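Local coordinates for glycoside hydrolase family 61 protein (Myceliophthora thermophila, PDB 5UFV) that uses an active-site copper to cleave the beta-1,4-glycosidic bonds of cellulose oxidatively, giving products oxidised at C1, at residues P15-F20 with Q29-D34; G24-Q29 with A54-E59; V82-C87 with F102-A107; F117-T122 with N209-P214; G181-A186 with P223-T228. All blocks are in the same frame, centred on the assembly; numbering follows the deposited sequence.

Contact 1: residues P15-F20 with Q29-D34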
# COMPACT_ATOMS: atom_id res chain seq x y z
N PRO A 15 17.11 -3.40 1.70
CA PRO A 15 17.08 -1.96 1.54
C PRO A 15 16.19 -1.51 0.39
O PRO A 15 16.03 -2.19 -0.61
CB PRO A 15 18.53 -1.58 1.28
CG PRO A 15 19.25 -2.84 0.97
CD PRO A 15 18.40 -4.00 1.31
N GLY A 16 15.59 -0.35 0.55
CA GLY A 16 14.83 0.18 -0.54
C GLY A 16 15.71 0.98 -1.50
O GLY A 16 16.92 1.19 -1.28
N TYR A 17 15.05 1.41 -2.57
CA TYR A 17 15.61 2.37 -3.50
C TYR A 17 15.76 3.67 -2.76
O TYR A 17 14.97 4.00 -1.87
CB TYR A 17 14.63 2.52 -4.65
CG TYR A 17 15.07 3.38 -5.80
CD1 TYR A 17 15.97 2.91 -6.76
CD2 TYR A 17 14.50 4.65 -5.99
CE1 TYR A 17 16.34 3.71 -7.84
CE2 TYR A 17 14.85 5.45 -7.07
CZ TYR A 17 15.75 4.98 -8.00
OH TYR A 17 16.07 5.79 -9.07
N SER A 18 16.80 4.40 -3.10
CA SER A 18 17.05 5.67 -2.48
C SER A 18 16.57 6.80 -3.39
O SER A 18 17.35 7.38 -4.16
CB SER A 18 18.53 5.80 -2.18
OG SER A 18 18.80 7.06 -1.58
N GLY A 19 15.28 7.12 -3.28
CA GLY A 19 14.59 8.11 -4.11
C GLY A 19 15.31 9.44 -4.28
O GLY A 19 15.43 9.94 -5.39
N PHE A 20 15.84 9.99 -3.19
CA PHE A 20 16.46 11.33 -3.25
C PHE A 20 17.89 11.33 -3.76
O PHE A 20 18.43 12.38 -4.04
CB PHE A 20 16.46 11.99 -1.88
CG PHE A 20 15.11 12.34 -1.37
CD1 PHE A 20 14.42 13.42 -1.93
CD2 PHE A 20 14.55 11.64 -0.30
CE1 PHE A 20 13.16 13.78 -1.45
CE2 PHE A 20 13.30 11.96 0.19
CZ PHE A 20 12.60 13.03 -0.39
N GLN A 29 12.92 -3.02 -4.64
CA GLN A 29 11.93 -1.96 -4.75
C GLN A 29 12.00 -1.20 -6.08
O GLN A 29 13.09 -0.86 -6.56
CB GLN A 29 12.13 -0.96 -3.59
CG GLN A 29 10.92 -0.07 -3.31
CD GLN A 29 11.17 0.94 -2.20
OE1 GLN A 29 12.21 1.60 -2.18
NE2 GLN A 29 10.22 1.07 -1.29
N TRP A 30 10.83 -0.91 -6.65
CA TRP A 30 10.70 -0.10 -7.85
C TRP A 30 11.00 1.35 -7.49
O TRP A 30 10.84 1.75 -6.36
CB TRP A 30 9.29 -0.22 -8.42
CG TRP A 30 9.04 -1.50 -9.14
CD1 TRP A 30 9.62 -2.71 -8.89
CD2 TRP A 30 8.12 -1.72 -10.20
NE1 TRP A 30 9.13 -3.68 -9.76
CE2 TRP A 30 8.21 -3.08 -10.57
CE3 TRP A 30 7.24 -0.89 -10.88
CZ2 TRP A 30 7.46 -3.61 -11.58
CZ3 TRP A 30 6.49 -1.43 -11.89
CH2 TRP A 30 6.62 -2.76 -12.24
N GLN A 31 11.46 2.12 -8.46
CA GLN A 31 11.98 3.45 -8.19
C GLN A 31 10.85 4.33 -7.73
O GLN A 31 9.70 4.13 -8.07
CB GLN A 31 12.63 4.07 -9.44
CG GLN A 31 13.69 3.25 -10.15
CD GLN A 31 13.11 2.25 -11.16
OE1 GLN A 31 11.93 1.87 -11.07
NE2 GLN A 31 13.93 1.83 -12.11
N TRP A 32 11.19 5.33 -6.96
CA TRP A 32 10.25 6.37 -6.56
C TRP A 32 11.08 7.65 -6.52
O TRP A 32 12.30 7.56 -6.32
CB TRP A 32 9.58 6.04 -5.23
CG TRP A 32 10.51 5.63 -4.13
CD1 TRP A 32 10.95 4.39 -3.88
CD2 TRP A 32 11.08 6.48 -3.13
NE1 TRP A 32 11.77 4.39 -2.78
CE2 TRP A 32 11.87 5.66 -2.30
CE3 TRP A 32 11.01 7.85 -2.85
CZ2 TRP A 32 12.57 6.14 -1.20
CZ3 TRP A 32 11.74 8.35 -1.74
CH2 TRP A 32 12.51 7.48 -0.93
N PRO A 33 10.46 8.80 -6.81
CA PRO A 33 11.24 10.02 -7.07
C PRO A 33 11.58 10.84 -5.81
O PRO A 33 12.62 11.49 -5.76
CB PRO A 33 10.31 10.83 -8.00
CG PRO A 33 8.93 10.47 -7.56
CD PRO A 33 9.01 9.04 -7.01
N ASP A 34 10.69 10.81 -4.83
CA ASP A 34 10.81 11.67 -3.66
C ASP A 34 9.58 11.41 -2.80
O ASP A 34 8.87 10.43 -3.01
CB ASP A 34 10.94 13.15 -4.07
CG ASP A 34 9.80 13.62 -5.00
OD1 ASP A 34 8.60 13.21 -4.76
OD2 ASP A 34 10.10 14.36 -5.98
O HOH W 1 14.47 8.84 -8.16
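Tyr17 N donates a 2.9 Å hydrogen bond to Gln29 OE1. Trp32 NE1 reaches the same oxygen from the opposite face of the amide plane, also at 2.9 Å, so two N-H groups grip it, while Gln29 NE2 bonds Val4 O and Tyr7 OH. A water donates to both Gly19 O and Trp32 O. Both segments belong to the loop between strand 12-15 and helix 45-48 of the AA9 fold, which carries the Asp34 side chain to about 8 Å from that of the copper ligand Tyr169.

One face of the Trp32 indole takes Gly19 CA, 3.7 Å from the six-membered ring centroid, and the edge of Tyr17, with planes 70° apart. An alanine in place of Trp32 would probably leave Gln29 OE1 without its second donor and open a gap beside Gly19. With Tyr17 CG anti to the backbone N (chi1 -175°), the side chain turns toward Gln31, whose CG lies over a ring face, 3.4 Å from Tyr17 CZ; Asp34 CB meets Phe20 CE1 at 3.5 Å.

Contact 2: residues G24-Q29 with A54-E59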
# COMPACT_ATOMS: atom_id res chain seq x y z
N GLY A 24 22.55 3.43 -7.37
CA GLY A 24 22.90 2.48 -8.44
C GLY A 24 23.03 1.03 -7.97
O GLY A 24 23.42 0.18 -8.74
N GLN A 25 22.69 0.75 -6.73
CA GLN A 25 22.80 -0.59 -6.19
C GLN A 25 21.49 -1.36 -6.46
O GLN A 25 20.40 -0.79 -6.41
CB GLN A 25 23.12 -0.51 -4.70
CG GLN A 25 22.71 -1.70 -3.84
CD GLN A 25 22.19 -1.29 -2.47
OE1 GLN A 25 21.55 -0.24 -2.31
NE2 GLN A 25 22.45 -2.12 -1.46
N ASP A 26 21.63 -2.66 -6.74
CA ASP A 26 20.48 -3.56 -6.94
C ASP A 26 19.56 -3.62 -5.71
O ASP A 26 20.03 -3.83 -4.59
CB ASP A 26 20.97 -4.97 -7.27
CG ASP A 26 21.58 -5.09 -8.68
OD1 ASP A 26 21.34 -4.22 -9.53
OD2 ASP A 26 22.33 -6.09 -8.92
N VAL A 27 18.26 -3.43 -5.91
CA VAL A 27 17.27 -3.56 -4.83
C VAL A 27 16.00 -4.32 -5.26
O VAL A 27 15.86 -4.70 -6.40
CB VAL A 27 16.91 -2.18 -4.22
CG1 VAL A 27 18.12 -1.54 -3.50
CG2 VAL A 27 16.35 -1.23 -5.28
N ILE A 28 15.10 -4.60 -4.32
CA ILE A 28 13.83 -5.28 -4.65
C ILE A 28 12.70 -4.28 -5.00
O ILE A 28 11.69 -4.65 -5.60
CB ILE A 28 13.37 -6.22 -3.52
CG1 ILE A 28 13.02 -5.43 -2.25
CG2 ILE A 28 14.43 -7.26 -3.18
CD1 ILE A 28 12.16 -6.21 -1.27
N GLN A 29 12.92 -3.02 -4.64
CA GLN A 29 11.93 -1.96 -4.75
C GLN A 29 12.00 -1.20 -6.08
O GLN A 29 13.09 -0.86 -6.56
CB GLN A 29 12.13 -0.96 -3.59
CG GLN A 29 10.92 -0.07 -3.31
CD GLN A 29 11.17 0.94 -2.20
OE1 GLN A 29 12.21 1.60 -2.18
NE2 GLN A 29 10.22 1.07 -1.29
N ALA A 54 12.87 -3.42 -11.00
CA ALA A 54 13.93 -3.65 -10.04
C ALA A 54 14.68 -4.94 -10.36
O ALA A 54 14.12 -5.84 -10.95
CB ALA A 54 13.35 -3.70 -8.64
N ALA A 55 15.93 -5.05 -9.90
CA ALA A 55 16.83 -6.15 -10.29
C ALA A 55 16.65 -7.40 -9.42
O ALA A 55 16.87 -8.54 -9.89
CB ALA A 55 18.28 -5.69 -10.23
N LEU A 56 16.29 -7.18 -8.16
CA LEU A 56 16.19 -8.26 -7.20
C LEU A 56 14.76 -8.55 -6.75
O LEU A 56 13.87 -7.76 -6.98
CB LEU A 56 17.02 -7.91 -5.96
CG LEU A 56 18.47 -7.56 -6.23
CD1 LEU A 56 19.19 -7.28 -4.91
CD2 LEU A 56 19.18 -8.64 -7.04
N TYR A 57 14.61 -9.67 -6.06
CA TYR A 57 13.36 -10.11 -5.43
C TYR A 57 13.67 -10.67 -4.03
O TYR A 57 14.79 -11.11 -3.77
CB TYR A 57 12.70 -11.21 -6.25
CG TYR A 57 13.64 -12.35 -6.54
CD1 TYR A 57 13.84 -13.36 -5.61
CD2 TYR A 57 14.38 -12.40 -7.74
CE1 TYR A 57 14.73 -14.40 -5.86
CE2 TYR A 57 15.26 -13.42 -8.00
CZ TYR A 57 15.43 -14.42 -7.05
OH TYR A 57 16.31 -15.45 -7.27
N ALA A 58 12.69 -10.61 -3.14
CA ALA A 58 12.79 -11.31 -1.87
C ALA A 58 12.05 -12.65 -1.98
O ALA A 58 11.00 -12.72 -2.61
CB ALA A 58 12.18 -10.45 -0.78
N GLU A 59 12.60 -13.70 -1.39
CA GLU A 59 11.89 -14.99 -1.29
C GLU A 59 10.96 -14.97 -0.11
O GLU A 59 11.24 -14.37 0.92
CB GLU A 59 12.86 -16.17 -1.15
CG GLU A 59 13.86 -16.25 -2.32
CD GLU A 59 14.06 -17.65 -2.89
OE1 GLU A 59 13.84 -18.66 -2.18
OE2 GLU A 59 14.45 -17.71 -4.08
O HOH W 2 17.50 -2.76 -8.80
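Ile28 and Leu56 meet where the two segments pack tightly. Leu56 N donates to Val27 O at 3.1 Å, and Ile28 CA returns a C-H contact to Leu56 O at 3.4 Å; that oxygen also accepts from Gln174 NE2. The CG2 branch of Ile28 lies against the backbone just before the strand, 3.6 Å from Tyr57 C. Its other branch, CG1, is set between the backbone N and the carbonyl carbon (chi1 65°), and from it CD1 approaches Ala58 CB at 4.3 Å. Ala54 CB fits against the backbone oxygens of Val27 and Gln29, 3.5 Å from each.

This is a loop laid over the start of an edge strand: strand 58-60 is outermost in the six-stranded sheet of the AA9 beta sandwich, and the Ile28 side chain also touches Tyr7 and Ile9 on strand 4-9 and Ala173 on strand 167-177.

The outer side is looser. Exposed Asp26 rests its CB 3.7 Å from Leu56 CG and its OD1 3.5 Å from Ala55 CB, touching without a hydrogen bond. Here a water takes the place of direct pairing, accepting from both Val27 N and Ala55 N.

Contact 3: residues V82-C87 with F102-A107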
# COMPACT_ATOMS: atom_id res chain seq x y z
N VAL A 82 -2.29 -2.47 1.57
CA VAL A 82 -1.22 -3.27 1.06
C VAL A 82 -1.78 -4.24 0.07
O VAL A 82 -2.70 -4.97 0.39
CB VAL A 82 -0.55 -4.08 2.16
CG1 VAL A 82 0.68 -4.78 1.61
CG2 VAL A 82 -0.22 -3.18 3.36
N TRP A 83 -1.22 -4.25 -1.13
CA TRP A 83 -1.74 -5.03 -2.22
C TRP A 83 -0.67 -5.90 -2.80
O TRP A 83 0.50 -5.67 -2.62
CB TRP A 83 -2.15 -4.14 -3.38
CG TRP A 83 -3.06 -2.98 -3.11
CD1 TRP A 83 -2.77 -1.83 -2.43
CD2 TRP A 83 -4.39 -2.81 -3.62
NE1 TRP A 83 -3.85 -0.98 -2.44
CE2 TRP A 83 -4.85 -1.55 -3.17
CE3 TRP A 83 -5.23 -3.59 -4.42
CZ2 TRP A 83 -6.10 -1.06 -3.49
CZ3 TRP A 83 -6.48 -3.11 -4.73
CH2 TRP A 83 -6.90 -1.85 -4.28
N MET A 84 -1.10 -6.87 -3.59
CA MET A 84 -0.22 -7.74 -4.31
C MET A 84 -0.75 -7.93 -5.72
O MET A 84 -1.89 -7.60 -6.02
CB MET A 84 -0.09 -9.10 -3.61
CG MET A 84 0.77 -9.04 -2.37
SD MET A 84 1.13 -10.62 -1.56
CE MET A 84 2.47 -11.27 -2.57
N TYR A 85 0.09 -8.47 -6.57
CA TYR A 85 -0.21 -8.57 -7.98
C TYR A 85 0.63 -9.69 -8.53
O TYR A 85 1.85 -9.69 -8.39
CB TYR A 85 0.14 -7.24 -8.68
CG TYR A 85 -0.06 -7.23 -10.16
CD1 TYR A 85 0.82 -7.90 -11.01
CD2 TYR A 85 -1.10 -6.54 -10.72
CE1 TYR A 85 0.64 -7.91 -12.38
CE2 TYR A 85 -1.29 -6.52 -12.09
CZ TYR A 85 -0.41 -7.21 -12.92
OH TYR A 85 -0.62 -7.17 -14.28
N LYS A 86 -0.05 -10.64 -9.17
CA LYS A 86 0.59 -11.79 -9.75
C LYS A 86 1.17 -11.48 -11.12
O LYS A 86 0.42 -11.34 -12.09
CB LYS A 86 -0.42 -12.93 -9.86
CG LYS A 86 0.11 -14.19 -10.51
CD LYS A 86 0.82 -15.09 -9.53
CE LYS A 86 1.66 -16.15 -10.23
NZ LYS A 86 0.82 -17.13 -10.95
N CYS A 87 2.49 -11.40 -11.22
CA CYS A 87 3.13 -11.21 -12.50
C CYS A 87 2.88 -12.43 -13.41
O CYS A 87 3.09 -13.56 -13.00
CB CYS A 87 4.65 -10.96 -12.34
SG CYS A 87 5.08 -9.37 -11.58
N PHE A 102 -4.83 -7.18 -5.84
CA PHE A 102 -5.72 -7.54 -4.77
C PHE A 102 -5.11 -7.12 -3.43
O PHE A 102 -3.91 -7.17 -3.24
CB PHE A 102 -6.02 -9.04 -4.84
CG PHE A 102 -4.79 -9.92 -4.73
CD1 PHE A 102 -4.08 -10.28 -5.86
CD2 PHE A 102 -4.36 -10.38 -3.48
CE1 PHE A 102 -2.96 -11.08 -5.76
CE2 PHE A 102 -3.23 -11.19 -3.38
CZ PHE A 102 -2.54 -11.54 -4.52
N LYS A 103 -5.98 -6.71 -2.50
CA LYS A 103 -5.57 -6.34 -1.14
C LYS A 103 -5.28 -7.56 -0.30
O LYS A 103 -6.06 -8.51 -0.28
CB LYS A 103 -6.67 -5.52 -0.46
CG LYS A 103 -6.69 -4.07 -0.91
CD LYS A 103 -8.07 -3.43 -0.86
CE LYS A 103 -8.53 -3.10 0.56
NZ LYS A 103 -9.82 -2.36 0.59
N ILE A 104 -4.18 -7.48 0.44
CA ILE A 104 -3.89 -8.45 1.48
C ILE A 104 -3.99 -7.87 2.89
O ILE A 104 -4.12 -8.61 3.83
CB ILE A 104 -2.50 -9.08 1.28
CG1 ILE A 104 -1.40 -8.08 1.48
CG2 ILE A 104 -2.38 -9.67 -0.13
CD1 ILE A 104 -0.03 -8.71 1.38
N ASP A 105 -3.91 -6.55 3.03
CA ASP A 105 -4.01 -5.90 4.33
C ASP A 105 -4.66 -4.51 4.20
O ASP A 105 -4.67 -3.92 3.13
CB ASP A 105 -2.62 -5.79 4.96
CG ASP A 105 -2.65 -5.76 6.49
OD1 ASP A 105 -3.74 -5.98 7.08
OD2 ASP A 105 -1.58 -5.54 7.12
N GLU A 106 -5.22 -4.01 5.28
CA GLU A 106 -5.79 -2.65 5.28
C GLU A 106 -6.05 -2.19 6.71
O GLU A 106 -6.29 -3.00 7.59
CB GLU A 106 -7.11 -2.61 4.50
CG GLU A 106 -8.20 -3.48 5.14
CD GLU A 106 -9.58 -3.35 4.50
OE1 GLU A 106 -9.75 -2.67 3.43
OE2 GLU A 106 -10.51 -3.97 5.09
N ALA A 107 -6.01 -0.89 6.94
CA ALA A 107 -6.37 -0.34 8.24
C ALA A 107 -6.93 1.03 8.00
O ALA A 107 -6.46 1.75 7.12
CB ALA A 107 -5.16 -0.29 9.16
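Segments 82-87 and 102-107 run antiparallel, with Met84 and Phe102 as a hydrogen-bonded pair and Trp83 and Lys103 as a non-hydrogen-bonded one, until a classic beta bulge sets Ile104 and Asp105 together opposite Val82. Val82 O faces both bulge amides, taking Ile104 N at 2.9 Å and Asp105 N more weakly at 3.3 Å, while Val82 N donates to Asp105 O. The Met84-Phe102 pair is joined by Met84 N to Phe102 O and Phe102 N to Met84 O. These are neighbouring strands of the six-stranded sheet in the AA9 beta sandwich, and the bulge turns the second strand through a corner.

On the face carrying Met84, Phe102 and Val82, the Phe102 ring leans across the neighbouring strand: CG lies between the backbone N and the carbonyl carbon (chi1 59°), CZ comes 3.6 Å from Met84 CB, and Met84 O sits above the ring toward its rim. Ile104 turns its branches to the same side, where CD1 touches Met84 SD at 3.7 Å and CG1 touches Val82 CG1. Asp105 lies alongside Val82, and its OD2 is held by Ser140 OG and Trp138 NE1.

The other face belongs to Trp83 and Lys103. The lysine's amine continues to Glu106 OE1 in a salt bridge and to the carbonyls of Pro220 and Pro222, while its CG stands over the Trp83 six-membered ring, 3.7 Å from the centroid and 6° off the normal.

Contact 4: residues F117-T122 with N209-P214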
# COMPACT_ATOMS: atom_id res chain seq x y z
N PHE A 117 -12.93 12.31 16.26
CA PHE A 117 -13.52 12.36 14.93
C PHE A 117 -12.52 11.97 13.85
O PHE A 117 -11.32 11.79 14.12
CB PHE A 117 -14.04 13.77 14.65
CG PHE A 117 -14.93 14.30 15.72
CD1 PHE A 117 -16.29 14.05 15.70
CD2 PHE A 117 -14.40 15.07 16.76
CE1 PHE A 117 -17.11 14.56 16.70
CE2 PHE A 117 -15.22 15.58 17.77
CZ PHE A 117 -16.58 15.33 17.73
N LEU A 118 -13.03 11.88 12.62
CA LEU A 118 -12.22 11.58 11.44
C LEU A 118 -11.08 12.56 11.28
O LEU A 118 -10.01 12.17 10.83
CB LEU A 118 -13.06 11.60 10.15
CG LEU A 118 -14.13 10.52 9.97
CD1 LEU A 118 -15.01 10.84 8.78
CD2 LEU A 118 -13.54 9.13 9.81
N ASP A 119 -11.32 13.83 11.64
CA ASP A 119 -10.29 14.87 11.51
C ASP A 119 -9.48 15.11 12.79
O ASP A 119 -8.62 15.97 12.79
CB ASP A 119 -10.90 16.18 11.02
CG ASP A 119 -11.70 16.91 12.07
OD1 ASP A 119 -12.16 16.29 13.05
OD2 ASP A 119 -11.91 18.14 11.90
N THR A 120 -9.72 14.35 13.86
CA THR A 120 -8.98 14.56 15.09
C THR A 120 -7.51 14.18 14.92
O THR A 120 -7.20 13.10 14.41
CB THR A 120 -9.58 13.77 16.25
OG1 THR A 120 -10.89 14.28 16.53
CG2 THR A 120 -8.70 13.88 17.53
N GLU A 121 -6.63 15.06 15.40
CA GLU A 121 -5.19 14.93 15.25
C GLU A 121 -4.52 14.13 16.39
O GLU A 121 -3.78 13.20 16.12
CB GLU A 121 -4.57 16.33 15.12
CG GLU A 121 -3.05 16.35 14.97
CD GLU A 121 -2.54 15.86 13.62
OE1 GLU A 121 -3.34 15.60 12.67
OE2 GLU A 121 -1.30 15.76 13.51
N THR A 122 -4.77 14.50 17.64
CA THR A 122 -4.41 13.64 18.79
C THR A 122 -5.58 13.55 19.76
O THR A 122 -6.20 14.57 20.07
CB THR A 122 -3.18 14.12 19.59
OG1 THR A 122 -3.50 15.36 20.21
CG2 THR A 122 -1.95 14.30 18.71
N ASN A 209 -13.51 17.50 7.75
CA ASN A 209 -13.75 18.37 8.88
C ASN A 209 -15.23 18.57 9.14
O ASN A 209 -15.58 19.32 10.02
CB ASN A 209 -13.06 19.73 8.66
CG ASN A 209 -11.61 19.58 8.22
OD1 ASN A 209 -11.22 20.03 7.15
ND2 ASN A 209 -10.83 18.94 9.04
N ASP A 210 -16.10 17.89 8.41
CA ASP A 210 -17.53 18.03 8.63
C ASP A 210 -18.05 16.97 9.59
O ASP A 210 -18.26 15.81 9.20
CB ASP A 210 -18.28 17.92 7.31
CG ASP A 210 -19.78 18.12 7.46
OD1 ASP A 210 -20.30 18.29 8.59
OD2 ASP A 210 -20.43 18.09 6.41
N HIS A 211 -18.30 17.40 10.82
CA HIS A 211 -18.66 16.50 11.91
C HIS A 211 -20.10 16.00 11.84
O HIS A 211 -20.48 15.14 12.62
CB HIS A 211 -18.38 17.17 13.27
CG HIS A 211 -16.93 17.32 13.57
ND1 HIS A 211 -16.46 17.63 14.83
CD2 HIS A 211 -15.83 17.19 12.79
CE1 HIS A 211 -15.14 17.70 14.81
NE2 HIS A 211 -14.73 17.43 13.58
N SER A 212 -20.89 16.51 10.89
CA SER A 212 -22.29 16.08 10.72
C SER A 212 -22.42 14.80 9.91
O SER A 212 -23.44 14.12 9.97
CB SER A 212 -23.12 17.18 10.10
OG SER A 212 -23.29 18.21 11.05
N LEU A 213 -21.37 14.48 9.17
CA LEU A 213 -21.30 13.22 8.45
C LEU A 213 -21.20 12.04 9.42
O LEU A 213 -20.88 12.21 10.60
CB LEU A 213 -20.08 13.22 7.51
CG LEU A 213 -20.08 14.26 6.38
CD1 LEU A 213 -18.91 13.99 5.44
CD2 LEU A 213 -21.41 14.29 5.62
N PRO A 214 -21.48 10.82 8.90
CA PRO A 214 -21.19 9.64 9.70
C PRO A 214 -19.69 9.55 9.91
O PRO A 214 -18.92 9.74 8.96
CB PRO A 214 -21.68 8.47 8.83
CG PRO A 214 -22.47 9.07 7.72
CD PRO A 214 -22.01 10.48 7.57
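The rings of Phe117 and His211 lie face to face, centroids 3.9 Å apart and planes 20° from parallel, with His211 ND1 above the centre of the phenyl ring and Phe117 CG toward the rim of the imidazole. At the imidazole's edge stands the Asp119 carboxylate, nearly perpendicular to the ring. Two type I turns, 117-120 and 210-213, present these groups, joining two surface loops of the AA9 fold. A glycine in place of Phe117 would probably leave one face of His211 without its stacking partner and the imidazole freer to turn about its CB-CG bond.

Asp119 CG lies between the backbone N and the carbonyl carbon (chi1 75°), within reach of His211. His211 NE2 donates to Asp119 OD1 at 2.9 Å, on the syn side of the carboxylate but 34° out of its plane, and weakly to OD2. Asn209, its side chain about 6 Å from that of His161, a probable O2 binder by similarity, donates from ND2 to the anti lone pair of Asp119 OD2 at 3.2 Å.

Contact 5: residues G181-A186 with P223-T228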
# COMPACT_ATOMS: atom_id res chain seq x y z
N GLY A 181 1.12 -23.63 -3.04
CA GLY A 181 -0.24 -23.19 -2.89
C GLY A 181 -0.93 -23.19 -4.24
O GLY A 181 -0.30 -23.37 -5.29
N THR A 182 -2.25 -23.03 -4.19
CA THR A 182 -3.08 -22.95 -5.39
C THR A 182 -4.09 -21.81 -5.34
O THR A 182 -4.72 -21.51 -6.34
CB THR A 182 -3.88 -24.27 -5.59
OG1 THR A 182 -4.77 -24.46 -4.48
CG2 THR A 182 -2.92 -25.50 -5.76
N ALA A 183 -4.27 -21.20 -4.18
CA ALA A 183 -5.25 -20.15 -4.04
C ALA A 183 -4.87 -18.95 -4.93
O ALA A 183 -3.71 -18.51 -4.97
CB ALA A 183 -5.38 -19.73 -2.58
N GLU A 184 -5.87 -18.50 -5.68
CA GLU A 184 -5.81 -17.30 -6.47
C GLU A 184 -7.09 -16.52 -6.21
O GLU A 184 -8.18 -17.09 -6.14
CB GLU A 184 -5.63 -17.62 -7.96
CG GLU A 184 -4.16 -17.84 -8.34
CD GLU A 184 -3.79 -17.36 -9.75
OE1 GLU A 184 -4.68 -17.31 -10.64
OE2 GLU A 184 -2.60 -17.04 -9.97
N PRO A 185 -6.97 -15.21 -5.98
CA PRO A 185 -8.18 -14.46 -5.73
C PRO A 185 -9.08 -14.39 -6.96
O PRO A 185 -8.61 -14.23 -8.07
CB PRO A 185 -7.68 -13.07 -5.32
CG PRO A 185 -6.23 -13.03 -5.67
CD PRO A 185 -5.75 -14.44 -5.68
N ALA A 186 -10.38 -14.50 -6.72
CA ALA A 186 -11.38 -14.34 -7.77
C ALA A 186 -11.37 -12.92 -8.30
O ALA A 186 -10.81 -12.02 -7.68
CB ALA A 186 -12.76 -14.69 -7.23
N PRO A 223 -12.81 -6.01 -1.07
CA PRO A 223 -12.55 -6.69 0.20
C PRO A 223 -11.18 -7.32 0.19
O PRO A 223 -10.68 -7.66 -0.86
CB PRO A 223 -13.61 -7.80 0.24
CG PRO A 223 -14.16 -7.91 -1.14
CD PRO A 223 -14.00 -6.56 -1.76
N VAL A 224 -10.60 -7.51 1.36
CA VAL A 224 -9.29 -8.13 1.48
C VAL A 224 -9.33 -9.61 1.13
O VAL A 224 -10.22 -10.32 1.57
CB VAL A 224 -8.76 -8.01 2.93
CG1 VAL A 224 -7.44 -8.77 3.11
CG2 VAL A 224 -8.62 -6.55 3.32
N PHE A 225 -8.33 -10.07 0.38
CA PHE A 225 -8.15 -11.50 0.13
C PHE A 225 -7.43 -12.22 1.26
O PHE A 225 -6.30 -11.88 1.59
CB PHE A 225 -7.38 -11.71 -1.16
CG PHE A 225 -7.23 -13.13 -1.54
CD1 PHE A 225 -8.34 -13.92 -1.73
CD2 PHE A 225 -5.99 -13.69 -1.67
CE1 PHE A 225 -8.22 -15.26 -2.06
CE2 PHE A 225 -5.84 -15.02 -2.00
CZ PHE A 225 -6.96 -15.81 -2.21
N LYS A 226 -8.07 -13.25 1.82
CA LYS A 226 -7.59 -13.97 3.02
C LYS A 226 -6.90 -15.31 2.73
O LYS A 226 -6.15 -15.81 3.56
CB LYS A 226 -8.76 -14.28 3.96
CG LYS A 226 -9.57 -13.08 4.41
CD LYS A 226 -8.90 -12.31 5.53
CE LYS A 226 -9.84 -11.19 6.01
NZ LYS A 226 -9.43 -10.55 7.29
N GLY A 227 -7.21 -15.90 1.58
CA GLY A 227 -6.66 -17.20 1.21
C GLY A 227 -7.48 -18.31 1.83
O GLY A 227 -8.70 -18.36 1.67
N THR A 228 -6.79 -19.18 2.57
CA THR A 228 -7.38 -20.43 3.07
C THR A 228 -7.10 -20.64 4.57
O THR A 228 -7.54 -19.86 5.42
CB THR A 228 -6.84 -21.63 2.26
OG1 THR A 228 -5.41 -21.62 2.26
CG2 THR A 228 -7.30 -21.56 0.81
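Pro185 lies flat against Phe225, its CB centred over the ring at 3.8 Å from the centroid and its CD 3.7 Å from Phe225 CE2. The proline thus spans the phenyl ring, a CH-pi contact in which the two side chains cross at about a right angle. Ala183 approaches differently: its CB comes to the ring edge, 4.2 Å from Phe225 CZ, and also lies 4.3 Å from Thr228 CG2. No hydrogen bond links the two segments, and the join rests on apolar and CH-pi contacts.

Phe225 CG is anti to the backbone N (chi1 -176°), which sends the side chain toward 181-186. The chain turns back after Phe225, and Gly227 N stands over the centre of the face opposite Pro185; the positive phi of Gly227 favours glycine. The phenyl ring is thus sandwiched between a proline and a peptide nitrogen. Tyr189 adds an edge-to-face ring contact to Phe225.

Farther out, the backbone of Ala183 is hydrogen-bonded to Gly145 and Ala147, tying 181-186 to the loop before strand 149-159. Both segments are loops, away from the copper site, and they lie beside strand 101-107 of the six-stranded sheet: Pro185 packs against Phe102, Val224 touches Glu106, and the backbone of Phe225 is hydrogen-bonded to Lys103 of that strand.

Overall arrangement
From the N terminus, contact 1 folds the loop after strand 12-15 back on itself, and contact 2 crosses it, since 24-29 runs from between the segments of contact 1 into its second one, with Gln29 shared, and pairs with 54-59 beyond helix 45-48. The two touch, bringing that loop to the edge strand 58-60. Contact 3 follows in series, joining neighbouring strands of the same sheet and closing the connection that holds the Cys87-Cys94 disulfide. Contacts 4 and 5 cross, each bringing the C-terminal region back to earlier loops. They lie far apart, centres about 34 Å, whereas contact 5 touches contact 3 through strand 101-107. No contact nests inside another.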